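Local coordinates for protein aclacinomycin-N/aclacinomycin-A oxidase (Streptomyces galilaeus, PDB 2IPI) that oxidises the terminal sugar of aclacinomycins in two successive FAD-dependent, oxygen-consuming steps, turning aclacinomycin N into aclacinomycin A and then into aclacinomycin Y, at residues I269-A282 / V394-V406. Numbering follows the deposited sequence.
Sequences IDNHGAWHQSNSAA and VSLYSYGGKVNSV. With AKY (methyl (2S,4R)-2-ethyl-2,5,7-trihydroxy-6,11-dioxo-4-{[2,3,6-trideoxy-4-O-{2,6-dideoxy-4-O-[(2S,6S)-6-methyl-5-oxotetrahydro-2h -pyran-2-yl]-alpha-D-lyxo-hexopyranosyl}-3-(dimethylamino)-D-ribo-hexopyranosyl]oxy}-1,2,3,4,6,11-hexahydrotetracene-1-c arboxylate), chain E.
Leu396 and His272 meet through a methyl group and an imidazole face: CD1 of Leu396 lies 4.2 Å from the centroid of the His272 ring, 25° off its normal, which meets the geometry of a CH-pi contact. The same methyl also meets CD1 of Ile269, about one helical turn before His272. His276 approaches differently. The edge of its ring, in plane, is turned to CB of Ser398, and His276 NE2 is a close 3.0 Å from that carbon; this buried nitrogen has no polar partner in the model.

Beyond the helix, Ser280 OG donates to Tyr399 O at 3.0 Å, within the carbonyl plane and on a lone pair. With chi1 at -176°, opposite the backbone N, the hydroxyl reaches over to the turn at Gly400 and Gly401. Next to it, CA of Ala281 makes a C-H...O contact of 3.1 Å with Gly401 O, and its methyl rests on CB of Asn404.

In the second shell, the His276 ring is fixed by its ND1, which donates to His272 O at 2.9 Å with an N-H...O angle of 169°; that oxygen also accepts from His276 N. CE1 of His276 sits toward the rim of the His272 face opposite Leu396, while Trp275 CE3 sits over the centre of the His276 ring. Ser398 OG is hydrogen-bonded to Ser291 N on the adjacent strand.

Helix 262-278 thus covers one face of the seven-stranded antiparallel sheet of the substrate domain, its segment 269-278 running roughly along strand 394-398. From that strand Tyr397, an active-site proton acceptor, points away from the helix, its OH 3.2 Å from AKY C40: a helix-backed sheet whose other face lines the sugar pocket, in a flavoprotein oxidase of the berberine bridge enzyme type.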
loop_
_atom_site.group_PDB
_atom_site.type_symbol
_atom_site.label_atom_id
_atom_site.label_comp_id
_atom_site.label_asym_id
_atom_site.label_seq_id
_atom_site.Cartn_x
_atom_site.Cartn_y
_atom_site.Cartn_z
ATOM N N ILE A 269 12.784 -20.115 -6.043
ATOM C CA ILE A 269 12.277 -18.967 -6.797
ATOM C C ILE A 269 11.459 -19.423 -7.991
ATOM O O ILE A 269 10.309 -19.026 -8.182
ATOM C CB ILE A 269 13.426 -18.059 -7.281
ATOM C CG1 ILE A 269 14.102 -17.284 -6.154
ATOM C CG2 ILE A 269 12.930 -17.132 -8.385
ATOM C CD1 ILE A 269 13.250 -16.233 -5.484
ATOM N N ASP A 270 12.065 -20.271 -8.820
ATOM C CA ASP A 270 11.400 -20.664 -10.063
ATOM C C ASP A 270 10.126 -21.445 -9.774
ATOM O O ASP A 270 9.121 -21.255 -10.471
ATOM C CB ASP A 270 12.368 -21.462 -10.936
ATOM C CG ASP A 270 13.520 -20.591 -11.429
ATOM O OD1 ASP A 270 13.398 -19.353 -11.350
ATOM O OD2 ASP A 270 14.543 -21.157 -11.883
ATOM N N ASN A 271 10.211 -22.295 -8.744
ATOM C CA ASN A 271 9.032 -23.032 -8.297
ATOM C C ASN A 271 7.930 -22.081 -7.815
ATOM O O ASN A 271 6.785 -22.214 -8.264
ATOM C CB ASN A 271 9.416 -24.023 -7.194
ATOM C CG ASN A 271 10.090 -25.277 -7.706
ATOM O OD1 ASN A 271 10.345 -25.479 -8.892
ATOM N ND2 ASN A 271 10.393 -26.188 -6.779
ATOM N N HIS A 272 8.242 -21.148 -6.926
ATOM C CA HIS A 272 7.255 -20.177 -6.432
ATOM C C HIS A 272 6.538 -19.466 -7.579
ATOM O O HIS A 272 5.300 -19.430 -7.608
ATOM C CB HIS A 272 7.930 -19.181 -5.498
ATOM C CG HIS A 272 7.230 -17.919 -5.133
ATOM N ND1 HIS A 272 6.664 -17.747 -3.890
ATOM C CD2 HIS A 272 6.985 -16.750 -5.781
ATOM C CE1 HIS A 272 6.107 -16.549 -3.781
ATOM N NE2 HIS A 272 6.285 -15.924 -4.928
ATOM N N GLY A 273 7.322 -18.894 -8.487
ATOM C CA GLY A 273 6.840 -18.160 -9.630
ATOM C C GLY A 273 6.059 -18.968 -10.634
ATOM O O GLY A 273 5.071 -18.477 -11.196
ATOM N N ALA A 274 6.428 -20.224 -10.924
ATOM C CA ALA A 274 5.587 -20.994 -11.843
ATOM C C ALA A 274 4.196 -21.248 -11.247
ATOM O O ALA A 274 3.237 -21.291 -12.016
ATOM C CB ALA A 274 6.223 -22.325 -12.220
ATOM N N TRP A 275 4.079 -21.428 -9.931
ATOM C CA TRP A 275 2.819 -21.750 -9.259
ATOM C C TRP A 275 1.874 -20.554 -9.313
ATOM O O TRP A 275 0.687 -20.667 -9.630
ATOM C CB TRP A 275 3.074 -22.155 -7.808
ATOM C CG TRP A 275 1.895 -22.580 -6.990
ATOM C CD1 TRP A 275 1.480 -23.874 -6.766
ATOM C CD2 TRP A 275 0.968 -21.743 -6.277
ATOM N NE1 TRP A 275 0.365 -23.888 -5.969
ATOM C CE2 TRP A 275 0.023 -22.598 -5.650
ATOM C CE3 TRP A 275 0.826 -20.363 -6.093
ATOM C CZ2 TRP A 275 -1.026 -22.112 -4.874
ATOM C CZ3 TRP A 275 -0.214 -19.887 -5.322
ATOM C CH2 TRP A 275 -1.134 -20.749 -4.716
ATOM N N HIS A 276 2.475 -19.369 -8.973
ATOM C CA HIS A 276 1.655 -18.153 -8.987
ATOM C C HIS A 276 1.094 -17.867 -10.368
ATOM O O HIS A 276 -0.013 -17.346 -10.488
ATOM C CB HIS A 276 2.457 -16.958 -8.459
ATOM C CG HIS A 276 2.498 -16.973 -6.963
ATOM N ND1 HIS A 276 3.418 -17.696 -6.228
ATOM C CD2 HIS A 276 1.698 -16.351 -6.067
ATOM C CE1 HIS A 276 3.181 -17.505 -4.944
ATOM N NE2 HIS A 276 2.148 -16.696 -4.817
ATOM N N GLN A 277 1.848 -18.221 -11.407
ATOM C CA GLN A 277 1.329 -17.960 -12.749
ATOM C C GLN A 277 0.173 -18.907 -13.036
ATOM O O GLN A 277 -0.703 -18.602 -13.844
ATOM C CB GLN A 277 2.440 -18.090 -13.785
ATOM C CG GLN A 277 2.075 -17.702 -15.206
ATOM C CD GLN A 277 3.084 -18.199 -16.227
ATOM O OE1 GLN A 277 4.277 -18.289 -15.942
ATOM N NE2 GLN A 277 2.633 -18.532 -17.436
ATOM N N SER A 278 0.138 -20.221 -12.481
ATOM C CA SER A 278 -0.945 -21.164 -12.734
ATOM C C SER A 278 -2.107 -20.941 -11.770
ATOM O O SER A 278 -3.275 -21.237 -12.122
ATOM C CB SER A 278 -0.442 -22.604 -12.626
ATOM O OG SER A 278 0.524 -22.881 -13.625
ATOM N N ASN A 279 -1.899 -20.428 -10.581
ATOM C CA ASN A 279 -2.946 -20.456 -9.571
ATOM C C ASN A 279 -3.370 -19.110 -9.022
ATOM O O ASN A 279 -2.854 -18.694 -7.983
ATOM C CB ASN A 279 -2.426 -21.307 -8.399
ATOM C CG ASN A 279 -3.414 -22.342 -7.918
ATOM O OD1 ASN A 279 -4.103 -22.094 -6.928
ATOM N ND2 ASN A 279 -3.487 -23.473 -8.620
ATOM N N SER A 280 -4.311 -18.424 -9.665
ATOM C CA SER A 280 -4.915 -17.262 -9.025
ATOM C C SER A 280 -6.218 -16.832 -9.710
ATOM O O SER A 280 -7.112 -17.644 -9.915
ATOM C CB SER A 280 -3.972 -16.064 -9.011
ATOM O OG SER A 280 -4.583 -15.005 -8.287
ATOM N N ALA A 281 -6.256 -15.552 -10.030
ATOM C CA ALA A 281 -7.227 -14.751 -10.745
ATOM C C ALA A 281 -8.507 -15.508 -11.100
ATOM O O ALA A 281 -8.714 -15.828 -12.277
ATOM C CB ALA A 281 -6.556 -14.193 -12.003
ATOM N N ALA A 282 -9.355 -15.766 -10.114
ATOM C CA ALA A 282 -10.655 -16.411 -10.231
ATOM C C ALA A 282 -11.332 -16.491 -8.868
ATOM O O ALA A 282 -11.013 -15.716 -7.969
ATOM C CB ALA A 282 -10.570 -17.794 -10.859
ATOM N N VAL A 394 14.046 -8.842 0.019
ATOM C CA VAL A 394 13.058 -8.890 -1.037
ATOM C C VAL A 394 11.824 -9.662 -0.608
ATOM O O VAL A 394 11.889 -10.842 -0.285
ATOM C CB VAL A 394 13.633 -9.579 -2.297
ATOM C CG1 VAL A 394 12.533 -9.734 -3.341
ATOM C CG2 VAL A 394 14.862 -8.810 -2.769
ATOM N N SER A 395 10.682 -8.988 -0.634
ATOM C CA SER A 395 9.430 -9.668 -0.309
ATOM C C SER A 395 8.631 -9.942 -1.574
ATOM O O SER A 395 8.438 -9.065 -2.424
ATOM C CB SER A 395 8.622 -8.812 0.659
ATOM O OG SER A 395 9.303 -8.618 1.877
ATOM N N LEU A 396 8.144 -11.157 -1.727
ATOM C CA LEU A 396 7.283 -11.507 -2.841
ATOM C C LEU A 396 5.888 -11.814 -2.292
ATOM O O LEU A 396 5.776 -12.646 -1.392
ATOM C CB LEU A 396 7.792 -12.700 -3.650
ATOM C CG LEU A 396 9.293 -12.736 -3.936
ATOM C CD1 LEU A 396 9.704 -14.117 -4.451
ATOM C CD2 LEU A 396 9.662 -11.655 -4.936
ATOM N N TYR A 397 4.877 -11.140 -2.827
ATOM C CA TYR A 397 3.491 -11.325 -2.417
ATOM C C TYR A 397 2.660 -12.067 -3.451
ATOM O O TYR A 397 2.641 -11.702 -4.627
ATOM C CB TYR A 397 2.815 -9.962 -2.142
ATOM C CG TYR A 397 3.574 -9.188 -1.097
ATOM C CD1 TYR A 397 4.750 -8.494 -1.413
ATOM C CD2 TYR A 397 3.123 -9.159 0.208
ATOM C CE1 TYR A 397 5.437 -7.792 -0.440
ATOM C CE2 TYR A 397 3.807 -8.460 1.183
ATOM C CZ TYR A 397 4.965 -7.780 0.857
ATOM O OH TYR A 397 5.631 -7.082 1.841
ATOM N N SER A 398 1.970 -13.109 -2.996
ATOM C CA SER A 398 0.954 -13.712 -3.854
ATOM C C SER A 398 -0.067 -12.599 -4.151
ATOM O O SER A 398 -0.357 -11.819 -3.232
ATOM C CB SER A 398 0.315 -14.938 -3.225
ATOM O OG SER A 398 -0.399 -14.613 -2.042
ATOM N N TYR A 399 -0.540 -12.519 -5.375
ATOM C CA TYR A 399 -1.400 -11.423 -5.833
ATOM C C TYR A 399 -2.349 -11.917 -6.914
ATOM O O TYR A 399 -2.544 -13.119 -7.126
ATOM C CB TYR A 399 -0.572 -10.257 -6.366
ATOM C CG TYR A 399 -1.218 -8.891 -6.289
ATOM C CD1 TYR A 399 -1.335 -8.113 -7.439
ATOM C CD2 TYR A 399 -1.710 -8.347 -5.110
ATOM C CE1 TYR A 399 -1.920 -6.853 -7.423
ATOM C CE2 TYR A 399 -2.291 -7.089 -5.076
ATOM C CZ TYR A 399 -2.394 -6.345 -6.232
ATOM O OH TYR A 399 -2.975 -5.095 -6.191
ATOM N N GLY A 400 -2.973 -10.968 -7.627
ATOM C CA GLY A 400 -3.891 -11.391 -8.685
ATOM C C GLY A 400 -5.252 -11.709 -8.097
ATOM O O GLY A 400 -5.771 -10.923 -7.296
ATOM N N GLY A 401 -5.836 -12.850 -8.461
ATOM C CA GLY A 401 -7.125 -13.187 -7.851
ATOM C C GLY A 401 -8.254 -12.361 -8.451
ATOM O O GLY A 401 -8.340 -12.065 -9.646
ATOM N N LYS A 402 -9.170 -11.973 -7.571
ATOM C CA LYS A 402 -10.285 -11.113 -7.910
ATOM C C LYS A 402 -9.814 -9.741 -8.392
ATOM O O LYS A 402 -10.564 -9.099 -9.131
ATOM C CB LYS A 402 -11.212 -11.003 -6.698
ATOM C CG LYS A 402 -12.483 -10.196 -6.897
ATOM C CD LYS A 402 -13.654 -11.065 -7.298
ATOM C CE LYS A 402 -14.145 -11.870 -6.080
ATOM N NZ LYS A 402 -15.139 -12.892 -6.547
ATOM N N VAL A 403 -8.655 -9.244 -7.984
ATOM C CA VAL A 403 -8.229 -7.931 -8.489
ATOM C C VAL A 403 -8.186 -7.915 -10.009
ATOM O O VAL A 403 -8.380 -6.882 -10.644
ATOM C CB VAL A 403 -6.849 -7.514 -7.952
ATOM C CG1 VAL A 403 -5.747 -8.400 -8.498
ATOM C CG2 VAL A 403 -6.566 -6.061 -8.303
ATOM N N ASN A 404 -7.896 -9.081 -10.599
ATOM C CA ASN A 404 -7.682 -9.155 -12.034
ATOM C C ASN A 404 -8.975 -9.301 -12.825
ATOM O O ASN A 404 -8.942 -9.613 -14.011
ATOM C CB ASN A 404 -6.750 -10.344 -12.363
ATOM C CG ASN A 404 -5.316 -10.047 -11.987
ATOM O OD1 ASN A 404 -5.000 -9.042 -11.352
ATOM N ND2 ASN A 404 -4.403 -10.936 -12.389
ATOM N N SER A 405 -10.085 -9.073 -12.148
ATOM C CA SER A 405 -11.422 -9.286 -12.683
ATOM C C SER A 405 -12.009 -7.940 -13.115
ATOM O O SER A 405 -12.936 -7.897 -13.919
ATOM C CB SER A 405 -12.357 -9.955 -11.682
ATOM O OG SER A 405 -11.764 -11.000 -10.919
ATOM N N VAL A 406 -11.475 -6.851 -12.585
ATOM C CA VAL A 406 -11.856 -5.496 -12.956
ATOM C C VAL A 406 -11.103 -4.991 -14.177
ATOM O O VAL A 406 -9.874 -5.117 -14.225
ATOM C CB VAL A 406 -11.523 -4.551 -11.778
ATOM C CG1 VAL A 406 -11.883 -3.114 -12.107
ATOM C CG2 VAL A 406 -12.213 -5.021 -10.505
HETATM O O15 AKY E . 2.828 -4.234 0.969
HETATM C C42 AKY E . 3.428 -4.144 2.056
HETATM C C40 AKY E . 3.265 -5.321 3.049
HETATM C C38 AKY E . 4.083 -5.228 4.272
HETATM C C39 AKY E . 4.578 -3.097 2.354
HETATM C C41 AKY E . 5.569 -2.548 1.635
HETATM O O14 AKY E . 4.886 -2.931 3.719
HETATM C C37 AKY E . 5.129 -4.173 4.366
HETATM O O13 AKY E . 5.499 -4.026 5.714
HETATM C C35 AKY E . 6.861 -3.826 5.952
HETATM C C34 AKY E . 7.549 -5.062 6.541
HETATM C C36 AKY E . 6.953 -6.284 6.102
HETATM O O11 AKY E . 7.665 -5.059 8.065
HETATM C C33 AKY E . 7.116 -2.560 6.751
HETATM O O12 AKY E . 6.522 -1.271 6.211
HETATM C C32 AKY E . 7.018 -2.732 8.134
HETATM C C31 AKY E . 7.953 -3.670 8.611
HETATM O O7 AKY E . 13.605 -5.684 11.098
HETATM C C7 AKY E . 13.925 -5.200 12.403
HETATM C C8 AKY E . 13.098 -5.903 13.408
HETATM C C9 AKY E . 13.694 -7.249 13.730
HETATM O O9 AKY E . 13.930 -7.871 12.515
HETATM C C13 AKY E . 12.764 -7.979 14.630
HETATM C C14 AKY E . 11.482 -8.135 13.808
HETATM C C20 AKY E . 15.382 -5.470 12.596
HETATM C C19 AKY E . 15.900 -6.383 13.518
HETATM C C10 AKY E . 14.937 -7.010 14.497
HETATM C C11 AKY E . 17.278 -6.533 13.673
HETATM C C18 AKY E . 18.162 -5.760 12.921
HETATM C C17 AKY E . 17.661 -4.835 11.997
HETATM C C6 AKY E . 16.285 -4.716 11.846
HETATM O O6 AKY E . 15.769 -3.830 10.968
HETATM C C12 AKY E . 19.554 -5.887 13.134
HETATM O O3 AKY E . 20.024 -6.715 13.945
HETATM C C15 AKY E . 20.439 -5.046 12.415
HETATM C C1 AKY E . 21.806 -5.120 12.675
HETATM C C2 AKY E . 22.720 -4.282 12.034
HETATM C C3 AKY E . 22.228 -3.363 11.106
HETATM C C16 AKY E . 19.938 -4.107 11.486
HETATM C C5 AKY E . 18.546 -4.000 11.274
HETATM O O5 AKY E . 18.006 -3.171 10.516
HETATM C C4 AKY E . 20.864 -3.278 10.836
HETATM O O4 AKY E . 20.458 -2.350 9.932
HETATM O O18 AKY E . 9.336 -3.349 8.391
HETATM C C45 AKY E . 12.900 -4.699 10.329
HETATM C C43 AKY E . 14.716 -5.989 15.611
HETATM O O16 AKY E . 14.725 -4.774 15.385
HETATM O O17 AKY E . 14.528 -6.396 16.899
HETATM C C44 AKY E . 15.578 -5.828 17.692
HETATM O O19 AKY E . 11.778 -4.170 10.990
HETATM C C47 AKY E . 11.482 -4.468 8.250
HETATM N N11 AKY E . 11.878 -3.522 7.190
HETATM C C52 AKY E . 11.796 -3.921 5.827
HETATM C C51 AKY E . 11.657 -2.133 7.415
HETATM C C46 AKY E . 12.494 -5.326 8.999
HETATM C C48 AKY E . 10.245 -4.206 9.109
HETATM C C49 AKY E . 10.640 -3.514 10.402
HETATM C C50 AKY E . 10.426 -2.006 10.576
#